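Local coordinates for LEOA (Escherichia coli, PDB 4AUR), which is a bacterial dynamin-like GTPase that probably binds and hydrolyses GTP, perhaps to remodel membranes as other dynamins do, at residues A[55-66]-A[134-145]; A[363-371]-A[456-464]. All blocks are in the same frame, centred on the assembly; numbering follows the deposited sequence.

Interaction 1: A[55-66]-A[134-145]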
loop_
_atom_site.group_PDB
_atom_site.type_symbol
_atom_site.label_atom_id
_atom_site.label_comp_id
_atom_site.label_asym_id
_atom_site.label_seq_id
_atom_site.Cartn_x
_atom_site.Cartn_y
_atom_site.Cartn_z
ATOM N N ARG A 55 -28.340 23.910 -21.280
ATOM C CA ARG A 55 -29.528 23.425 -21.958
ATOM C C ARG A 55 -30.568 23.002 -20.943
ATOM O O ARG A 55 -30.280 22.226 -20.040
ATOM C CB ARG A 55 -29.198 22.239 -22.850
ATOM C CG ARG A 55 -30.411 21.691 -23.569
ATOM C CD ARG A 55 -30.085 20.420 -24.312
ATOM N NE ARG A 55 -29.310 20.711 -25.496
ATOM C CZ ARG A 55 -28.664 19.805 -26.210
ATOM N NH1 ARG A 55 -28.696 18.524 -25.864
ATOM N NH2 ARG A 55 -27.973 20.188 -27.279
ATOM N N ILE A 56 -31.783 23.513 -21.116
ATOM C CA ILE A 56 -32.897 23.196 -20.237
ATOM C C ILE A 56 -33.986 22.564 -21.079
ATOM O O ILE A 56 -34.358 23.095 -22.124
ATOM C CB ILE A 56 -33.480 24.454 -19.575
ATOM C CG1 ILE A 56 -32.374 25.356 -19.078
ATOM C CG2 ILE A 56 -34.363 24.098 -18.395
ATOM C CD1 ILE A 56 -32.015 26.445 -20.069
ATOM N N ALA A 57 -34.498 21.429 -20.642
ATOM C CA ALA A 57 -35.670 20.872 -21.277
ATOM C C ALA A 57 -36.861 21.368 -20.498
ATOM O O ALA A 57 -37.001 21.114 -19.291
ATOM C CB ALA A 57 -35.620 19.368 -21.279
ATOM N N LEU A 58 -37.705 22.115 -21.187
ATOM C CA LEU A 58 -38.895 22.657 -20.585
ATOM C C LEU A 58 -40.079 21.784 -20.941
ATOM O O LEU A 58 -40.596 21.840 -22.052
ATOM C CB LEU A 58 -39.120 24.072 -21.082
ATOM C CG LEU A 58 -40.094 24.841 -20.205
ATOM C CD1 LEU A 58 -39.533 25.005 -18.805
ATOM C CD2 LEU A 58 -40.426 26.180 -20.837
ATOM N N LEU A 59 -40.500 20.991 -19.966
ATOM C CA LEU A 59 -41.564 19.995 -20.148
ATOM C C LEU A 59 -42.831 20.351 -19.380
ATOM O O LEU A 59 -42.762 20.893 -18.274
ATOM C CB LEU A 59 -41.079 18.625 -19.670
ATOM C CG LEU A 59 -39.842 18.130 -20.385
ATOM C CD1 LEU A 59 -39.546 16.735 -19.891
ATOM C CD2 LEU A 59 -40.088 18.143 -21.879
ATOM N N GLY A 60 -43.976 20.029 -19.975
ATOM C CA GLY A 60 -45.264 20.291 -19.360
ATOM C C GLY A 60 -46.286 20.839 -20.341
ATOM O O GLY A 60 -45.961 21.249 -21.450
ATOM N N ALA A 61 -47.542 20.832 -19.922
ATOM C CA ALA A 61 -48.601 21.386 -20.729
ATOM C C ALA A 61 -48.487 22.882 -20.642
ATOM O O ALA A 61 -48.108 23.398 -19.599
ATOM C CB ALA A 61 -49.941 20.922 -20.219
ATOM N N PHE A 62 -48.798 23.572 -21.738
ATOM C CA PHE A 62 -48.652 25.026 -21.794
ATOM C C PHE A 62 -49.660 25.716 -20.899
ATOM O O PHE A 62 -49.356 26.740 -20.293
ATOM C CB PHE A 62 -48.768 25.526 -23.231
ATOM C CG PHE A 62 -47.568 25.192 -24.070
ATOM C CD1 PHE A 62 -46.435 25.997 -24.035
ATOM C CD2 PHE A 62 -47.557 24.059 -24.872
ATOM C CE1 PHE A 62 -45.321 25.681 -24.792
ATOM C CE2 PHE A 62 -46.440 23.738 -25.628
ATOM C CZ PHE A 62 -45.321 24.548 -25.585
ATOM N N SER A 63 -50.844 25.117 -20.805
ATOM C CA SER A 63 -51.914 25.582 -19.924
ATOM C C SER A 63 -51.520 25.562 -18.452
ATOM O O SER A 63 -52.113 26.286 -17.658
ATOM C CB SER A 63 -53.170 24.731 -20.121
ATOM O OG SER A 63 -52.862 23.349 -20.034
ATOM N N ASP A 64 -50.530 24.747 -18.084
ATOM C CA ASP A 64 -49.971 24.794 -16.743
ATOM C C ASP A 64 -48.914 25.905 -16.601
ATOM O O ASP A 64 -48.223 26.000 -15.589
ATOM C CB ASP A 64 -49.432 23.420 -16.331
ATOM C CG ASP A 64 -50.541 22.365 -16.194
ATOM O OD1 ASP A 64 -51.712 22.688 -16.480
ATOM O OD2 ASP A 64 -50.250 21.207 -15.799
ATOM N N GLY A 65 -48.789 26.767 -17.592
ATOM C CA GLY A 65 -48.032 28.006 -17.393
ATOM C C GLY A 65 -46.531 27.820 -17.366
ATOM O O GLY A 65 -45.812 28.500 -16.649
ATOM N N LYS A 66 -46.091 26.886 -18.189
ATOM C CA LYS A 66 -44.696 26.553 -18.403
ATOM C C LYS A 66 -43.900 27.757 -18.881
ATOM O O LYS A 66 -42.767 27.978 -18.460
ATOM C CB LYS A 66 -44.681 25.471 -19.488
ATOM C CG LYS A 66 -43.339 25.009 -19.971
ATOM C CD LYS A 66 -43.423 24.536 -21.417
ATOM C CE LYS A 66 -44.179 23.231 -21.570
ATOM N NZ LYS A 66 -43.863 22.514 -22.844
ATOM N N TYR A 134 -31.352 14.714 -27.206
ATOM C CA TYR A 134 -31.304 16.116 -26.837
ATOM C C TYR A 134 -31.768 16.304 -25.411
ATOM O O TYR A 134 -31.230 17.131 -24.693
ATOM C CB TYR A 134 -32.119 16.995 -27.813
ATOM C CG TYR A 134 -31.263 17.656 -28.874
ATOM C CD1 TYR A 134 -30.835 16.958 -29.984
ATOM C CD2 TYR A 134 -30.862 18.982 -28.743
ATOM C CE1 TYR A 134 -30.040 17.559 -30.935
ATOM C CE2 TYR A 134 -30.067 19.590 -29.694
ATOM C CZ TYR A 134 -29.664 18.876 -30.783
ATOM O OH TYR A 134 -28.879 19.486 -31.733
ATOM N N ILE A 135 -32.747 15.526 -24.974
ATOM C CA ILE A 135 -33.193 15.618 -23.588
ATOM C C ILE A 135 -32.271 14.872 -22.616
ATOM O O ILE A 135 -32.029 15.356 -21.509
ATOM C CB ILE A 135 -34.659 15.226 -23.451
ATOM C CG1 ILE A 135 -35.499 16.344 -24.067
ATOM C CG2 ILE A 135 -35.054 15.111 -21.991
ATOM C CD1 ILE A 135 -36.890 15.922 -24.478
ATOM N N SER A 136 -31.739 13.721 -23.013
ATOM C CA SER A 136 -30.707 13.094 -22.205
ATOM C C SER A 136 -29.601 14.101 -21.908
ATOM O O SER A 136 -29.255 14.324 -20.744
ATOM C CB SER A 136 -30.101 11.885 -22.909
ATOM O OG SER A 136 -30.892 10.744 -22.692
ATOM N N GLU A 137 -29.064 14.713 -22.970
ATOM C CA GLU A 137 -27.901 15.636 -22.880
ATOM C C GLU A 137 -28.278 17.073 -22.478
ATOM O O GLU A 137 -27.598 18.005 -22.847
ATOM C CB GLU A 137 -27.082 15.633 -24.209
ATOM C CG GLU A 137 -26.252 14.362 -24.415
ATOM C CD GLU A 137 -25.757 14.126 -25.851
ATOM O OE1 GLU A 137 -25.799 15.078 -26.668
ATOM O OE2 GLU A 137 -25.312 12.971 -26.152
ATOM N N ALA A 138 -29.363 17.243 -21.744
ATOM C CA ALA A 138 -29.677 18.502 -21.121
ATOM C C ALA A 138 -29.234 18.487 -19.662
ATOM O O ALA A 138 -29.178 17.440 -19.020
ATOM C CB ALA A 138 -31.156 18.766 -21.202
ATOM N N HIS A 139 -28.940 19.665 -19.130
ATOM C CA HIS A 139 -28.354 19.772 -17.821
ATOM C C HIS A 139 -29.432 19.973 -16.780
ATOM O O HIS A 139 -29.215 19.739 -15.589
ATOM C CB HIS A 139 -27.391 20.925 -17.801
ATOM C CG HIS A 139 -26.464 20.946 -18.967
ATOM N ND1 HIS A 139 -25.174 20.479 -18.894
ATOM C CD2 HIS A 139 -26.627 21.400 -20.230
ATOM C CE1 HIS A 139 -24.584 20.631 -20.067
ATOM N NE2 HIS A 139 -25.444 21.190 -20.895
ATOM N N LEU A 140 -30.600 20.400 -17.233
ATOM C CA LEU A 140 -31.708 20.691 -16.345
ATOM C C LEU A 140 -33.008 20.350 -17.051
ATOM O O LEU A 140 -33.139 20.583 -18.245
ATOM C CB LEU A 140 -31.710 22.177 -16.009
ATOM C CG LEU A 140 -31.202 22.635 -14.665
ATOM C CD1 LEU A 140 -31.343 24.143 -14.539
ATOM C CD2 LEU A 140 -32.024 21.955 -13.597
ATOM N N ILE A 141 -33.969 19.826 -16.311
ATOM C CA ILE A 141 -35.269 19.487 -16.873
ATOM C C ILE A 141 -36.339 20.037 -15.962
ATOM O O ILE A 141 -36.367 19.731 -14.794
ATOM C CB ILE A 141 -35.421 17.961 -17.016
ATOM C CG1 ILE A 141 -34.310 17.404 -17.900
ATOM C CG2 ILE A 141 -36.789 17.598 -17.582
ATOM C CD1 ILE A 141 -34.498 15.959 -18.274
ATOM N N PHE A 142 -37.210 20.872 -16.495
ATOM C CA PHE A 142 -38.308 21.423 -15.702
ATOM C C PHE A 142 -39.562 20.784 -16.183
ATOM O O PHE A 142 -39.944 20.965 -17.317
ATOM C CB PHE A 142 -38.470 22.932 -15.889
ATOM C CG PHE A 142 -37.306 23.754 -15.411
ATOM C CD1 PHE A 142 -36.431 23.287 -14.439
ATOM C CD2 PHE A 142 -37.120 25.044 -15.914
ATOM C CE1 PHE A 142 -35.380 24.084 -13.999
ATOM C CE2 PHE A 142 -36.077 25.841 -15.474
ATOM C CZ PHE A 142 -35.203 25.356 -14.526
ATOM N N TYR A 143 -40.194 20.021 -15.322
ATOM C CA TYR A 143 -41.501 19.486 -15.635
ATOM C C TYR A 143 -42.500 20.347 -14.891
ATOM O O TYR A 143 -42.616 20.250 -13.675
ATOM C CB TYR A 143 -41.604 18.024 -15.206
ATOM C CG TYR A 143 -42.596 17.282 -16.019
ATOM C CD1 TYR A 143 -43.951 17.532 -15.879
ATOM C CD2 TYR A 143 -42.192 16.378 -16.971
ATOM C CE1 TYR A 143 -44.878 16.887 -16.649
ATOM C CE2 TYR A 143 -43.114 15.720 -17.744
ATOM C CZ TYR A 143 -44.454 15.980 -17.569
ATOM O OH TYR A 143 -45.372 15.334 -18.335
ATOM N N VAL A 144 -43.194 21.215 -15.617
ATOM C CA VAL A 144 -44.082 22.188 -14.993
ATOM C C VAL A 144 -45.494 21.656 -14.975
ATOM O O VAL A 144 -46.046 21.309 -16.033
ATOM C CB VAL A 144 -44.081 23.520 -15.742
ATOM C CG1 VAL A 144 -45.134 24.444 -15.163
ATOM C CG2 VAL A 144 -42.716 24.173 -15.669
ATOM N N VAL A 145 -46.075 21.618 -13.774
ATOM C CA VAL A 145 -47.440 21.103 -13.551
ATOM C C VAL A 145 -48.348 22.149 -12.865
ATOM O O VAL A 145 -47.951 23.311 -12.703
ATOM C CB VAL A 145 -47.414 19.789 -12.748
ATOM C CG1 VAL A 145 -46.571 18.758 -13.475
ATOM C CG2 VAL A 145 -46.900 20.015 -11.341
#
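R55 reaches Y134 because CG stands anti to the backbone N (chi1 179°) and the chain then bends at chi3 (-74°). This brings Y134 CD2 over the centre of one guanidinium face, with the two planes 25° apart. R55 NH2 comes to 3.3 Å from Y134 CE2. R55 NH1 also gives a weak hydrogen bond to Y134 O, and R55 NE forms a salt bridge to E105. The group is thus gripped from the end of helix 129-136 and from strand 104-108.

Beyond R55 the two strands run parallel. A57 N bonds L140 O, and A57 O accepts from F142 N at 2.8 Å. L59 repeats the pattern: its N bonds F142 O and its O accepts V144 N at 2.7 Å. On one face I56 CG2 sits over the F142 ring, 4.0 Å from its centroid, while L58 CD1 meets the ring at its edge. W73 of helix 66-74 meets F142 edge-to-face on this side. On the other face L59 CD1 packs on I141 CG2 at 3.7 Å, and L59 CB lies against Y143 CD2. In the loop after strand 54-60, D64 O meets V144 CG1 at 3.5 Å. Parallel central strands, with a strand-loop-helix turn that fits a P-loop, are typical of the nucleotide-binding core of P-loop GTPases.

Interaction 2: A[363-371]-A[456-464]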
loop_
_atom_site.group_PDB
_atom_site.type_symbol
_atom_site.label_atom_id
_atom_site.label_comp_id
_atom_site.label_asym_id
_atom_site.label_seq_id
_atom_site.Cartn_x
_atom_site.Cartn_y
_atom_site.Cartn_z
ATOM N N GLU A 363 51.365 -47.010 29.806
ATOM C CA GLU A 363 52.352 -47.645 28.918
ATOM C C GLU A 363 52.591 -46.765 27.687
ATOM O O GLU A 363 53.734 -46.468 27.360
ATOM C CB GLU A 363 51.917 -49.067 28.518
ATOM C CG GLU A 363 52.653 -49.683 27.317
ATOM C CD GLU A 363 54.142 -49.990 27.559
ATOM O OE1 GLU A 363 54.730 -49.528 28.575
ATOM O OE2 GLU A 363 54.726 -50.716 26.714
ATOM N N ASP A 364 51.498 -46.363 27.029
ATOM C CA ASP A 364 51.473 -45.327 25.972
ATOM C C ASP A 364 52.448 -44.174 26.230
ATOM O O ASP A 364 53.108 -43.690 25.305
ATOM C CB ASP A 364 50.063 -44.696 25.863
ATOM C CG ASP A 364 49.050 -45.560 25.080
ATOM O OD1 ASP A 364 49.412 -46.629 24.522
ATOM O OD2 ASP A 364 47.867 -45.140 25.021
ATOM N N GLY A 365 52.467 -43.713 27.483
ATOM C CA GLY A 365 53.290 -42.597 27.925
ATOM C C GLY A 365 52.536 -41.579 28.764
ATOM O O GLY A 365 51.506 -41.889 29.380
ATOM N N VAL A 366 53.041 -40.346 28.746
ATOM C CA VAL A 366 52.530 -39.282 29.600
ATOM C C VAL A 366 51.697 -38.320 28.793
ATOM O O VAL A 366 51.987 -38.098 27.624
ATOM C CB VAL A 366 53.664 -38.474 30.252
ATOM C CG1 VAL A 366 53.168 -37.801 31.513
ATOM C CG2 VAL A 366 54.817 -39.370 30.607
ATOM N N GLY A 367 50.657 -37.777 29.422
ATOM C CA GLY A 367 49.886 -36.671 28.876
ATOM C C GLY A 367 48.369 -36.847 28.784
ATOM O O GLY A 367 47.656 -35.890 28.523
ATOM N N PHE A 368 47.864 -38.054 28.966
ATOM C CA PHE A 368 46.456 -38.315 28.695
ATOM C C PHE A 368 45.540 -37.515 29.595
ATOM O O PHE A 368 44.503 -37.080 29.137
ATOM C CB PHE A 368 46.136 -39.813 28.865
ATOM C CG PHE A 368 44.766 -40.200 28.415
ATOM C CD1 PHE A 368 44.425 -40.137 27.084
ATOM C CD2 PHE A 368 43.827 -40.617 29.318
ATOM C CE1 PHE A 368 43.170 -40.482 26.645
ATOM C CE2 PHE A 368 42.550 -40.959 28.899
ATOM C CZ PHE A 368 42.223 -40.895 27.553
ATOM N N LYS A 369 45.907 -37.327 30.863
ATOM C CA LYS A 369 45.009 -36.681 31.812
ATOM C C LYS A 369 44.937 -35.184 31.555
ATOM O O LYS A 369 43.906 -34.558 31.766
ATOM C CB LYS A 369 45.456 -36.920 33.251
ATOM C CG LYS A 369 44.383 -36.620 34.286
ATOM C CD LYS A 369 44.810 -37.040 35.682
ATOM C CE LYS A 369 43.639 -37.043 36.659
ATOM N NZ LYS A 369 44.021 -37.690 37.957
ATOM N N LEU A 370 46.049 -34.615 31.131
ATOM C CA LEU A 370 46.118 -33.228 30.780
ATOM C C LEU A 370 45.340 -33.014 29.509
ATOM O O LEU A 370 44.558 -32.084 29.393
ATOM C CB LEU A 370 47.555 -32.851 30.521
ATOM C CG LEU A 370 47.751 -31.385 30.224
ATOM C CD1 LEU A 370 47.215 -30.571 31.388
ATOM C CD2 LEU A 370 49.216 -31.113 30.019
ATOM N N HIS A 371 45.568 -33.879 28.544
ATOM C CA HIS A 371 44.907 -33.786 27.271
ATOM C C HIS A 371 43.376 -33.709 27.434
ATOM O O HIS A 371 42.714 -32.801 26.944
ATOM C CB HIS A 371 45.327 -34.974 26.422
ATOM C CG HIS A 371 44.416 -35.253 25.286
ATOM N ND1 HIS A 371 44.415 -34.497 24.134
ATOM C CD2 HIS A 371 43.484 -36.214 25.111
ATOM C CE1 HIS A 371 43.519 -34.984 23.293
ATOM N NE2 HIS A 371 42.933 -36.024 23.865
ATOM N N PRO A 456 43.062 -37.445 16.288
ATOM C CA PRO A 456 43.697 -38.457 17.126
ATOM C C PRO A 456 44.842 -37.886 17.944
ATOM O O PRO A 456 45.478 -36.885 17.559
ATOM C CB PRO A 456 44.215 -39.488 16.116
ATOM C CG PRO A 456 44.485 -38.694 14.880
ATOM C CD PRO A 456 43.568 -37.487 14.902
ATOM N N TRP A 457 45.090 -38.540 19.073
ATOM C CA TRP A 457 46.092 -38.100 20.009
ATOM C C TRP A 457 47.014 -39.259 20.373
ATOM O O TRP A 457 46.563 -40.359 20.712
ATOM C CB TRP A 457 45.391 -37.541 21.234
ATOM C CG TRP A 457 46.306 -36.950 22.208
ATOM C CD1 TRP A 457 46.808 -35.682 22.208
ATOM C CD2 TRP A 457 46.847 -37.606 23.357
ATOM N NE1 TRP A 457 47.634 -35.507 23.297
ATOM C CE2 TRP A 457 47.681 -36.676 24.013
ATOM C CE3 TRP A 457 46.715 -38.898 23.886
ATOM C CZ2 TRP A 457 48.380 -36.991 25.177
ATOM C CZ3 TRP A 457 47.415 -39.215 25.036
ATOM C CH2 TRP A 457 48.239 -38.256 25.676
ATOM N N GLU A 458 48.313 -39.005 20.274
ATOM C CA GLU A 458 49.316 -39.946 20.733
ATOM C C GLU A 458 49.886 -39.344 22.004
ATOM O O GLU A 458 50.081 -38.147 22.063
ATOM C CB GLU A 458 50.416 -40.134 19.678
ATOM C CG GLU A 458 49.921 -40.537 18.277
ATOM C CD GLU A 458 49.800 -42.048 18.047
ATOM O OE1 GLU A 458 50.331 -42.854 18.857
ATOM O OE2 GLU A 458 49.179 -42.437 17.028
ATOM N N ALA A 459 50.120 -40.172 23.019
ATOM C CA ALA A 459 50.892 -39.767 24.193
ATOM C C ALA A 459 52.396 -39.657 23.926
ATOM O O ALA A 459 52.917 -40.209 22.969
ATOM C CB ALA A 459 50.668 -40.755 25.317
ATOM N N THR A 460 53.090 -38.975 24.824
ATOM C CA THR A 460 54.530 -38.786 24.729
ATOM C C THR A 460 55.285 -39.803 25.578
ATOM O O THR A 460 55.113 -39.837 26.792
ATOM C CB THR A 460 54.895 -37.373 25.202
ATOM O OG1 THR A 460 54.184 -36.425 24.396
ATOM C CG2 THR A 460 56.403 -37.128 25.118
ATOM N N LYS A 461 56.108 -40.633 24.931
ATOM C CA LYS A 461 56.934 -41.622 25.630
ATOM C C LYS A 461 57.987 -40.899 26.423
ATOM O O LYS A 461 58.517 -39.894 25.965
ATOM C CB LYS A 461 57.626 -42.559 24.651
ATOM C CG LYS A 461 56.765 -43.726 24.208
ATOM C CD LYS A 461 57.248 -44.309 22.885
ATOM C CE LYS A 461 56.166 -45.142 22.207
ATOM N NZ LYS A 461 56.366 -45.234 20.731
ATOM N N LEU A 462 58.285 -41.402 27.614
ATOM C CA LEU A 462 59.312 -40.804 28.453
ATOM C C LEU A 462 60.662 -41.362 28.067
ATOM O O LEU A 462 60.776 -42.530 27.689
ATOM C CB LEU A 462 59.057 -41.091 29.934
ATOM C CG LEU A 462 58.488 -39.945 30.759
ATOM C CD1 LEU A 462 58.576 -40.303 32.230
ATOM C CD2 LEU A 462 59.199 -38.622 30.492
ATOM N N ALA A 463 61.691 -40.532 28.179
ATOM C CA ALA A 463 63.046 -40.990 27.916
ATOM C C ALA A 463 63.396 -42.102 28.902
ATOM O O ALA A 463 62.958 -42.065 30.057
ATOM C CB ALA A 463 64.027 -39.838 28.043
ATOM N N GLY A 464 64.159 -43.098 28.447
ATOM C CA GLY A 464 64.635 -44.165 29.339
ATOM C C GLY A 464 65.288 -43.602 30.601
ATOM O O GLY A 464 65.021 -44.067 31.713
#
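A loop before helix 464-467 pairs with the turn leading into helix 368-408 in the dynamin-like helical region. The link is one antiparallel, hydrogen-bonded bridge between V366 and T460, flanked by an aromatic cluster. V366 N gives a nearly straight bond to T460 O at 2.9 Å (N-H...O angle 174°). T460 N returns one to V366 O at 3.1 Å. G365 CA adds a CA-H...O contact to T460 O, and the backbones come close here.

W457 carries the cluster. Its CG is anti to the backbone N (chi1 -175°), which sends the indole toward the helix start. H371 lies face-to-face on the five-membered ring, with centroids 3.7 Å apart and planes at 20°. The two side chains run past each other in opposite directions. Each CB therefore sits over the partner ring, H371 CB over the indole and W457 CB over the imidazole. A459 N lies over the opposite face of the indole.

The six-membered ring of the indole reaches the helix start. W457 CH2 lies 3.3 Å from F368 N and close to G367 C, beside the N-cap residue. W457 CZ3 meets the F368 ring at its edge, 3.7 Å from F368 CD1, with the two rings at an oblique angle. On the other side of the bridge V366 CG2 packs on L462 CG at 3.7 Å. L462 also touches M355, and V366 touches L359, both of helix 351-359. The chemistry is consistent with a join held mainly by two backbone bonds, ring stacking and apolar fit, with no salt bridge between the two segments.

How the interactions relate
Interactions 1 and 2 sit toward the two ends of an elongated chain. Their centres are about 118 Å apart, and their nearest atoms about 95 Å. Both segments of interaction 1 come earlier in the chain than either segment of interaction 2. They share no strand or helix. Interaction 1 joins neighbouring strands 54-60 and 140-146 inside the mixed sheet of the GTPase core. Interaction 2 lies far out in the helical region, where helix 368-408 meets a loop. Long helices such as 275-343 and 368-408 span much of the gap. The separation fits a dynamin-like plan, with a nucleotide-binding head at one end and a distant tip at the other.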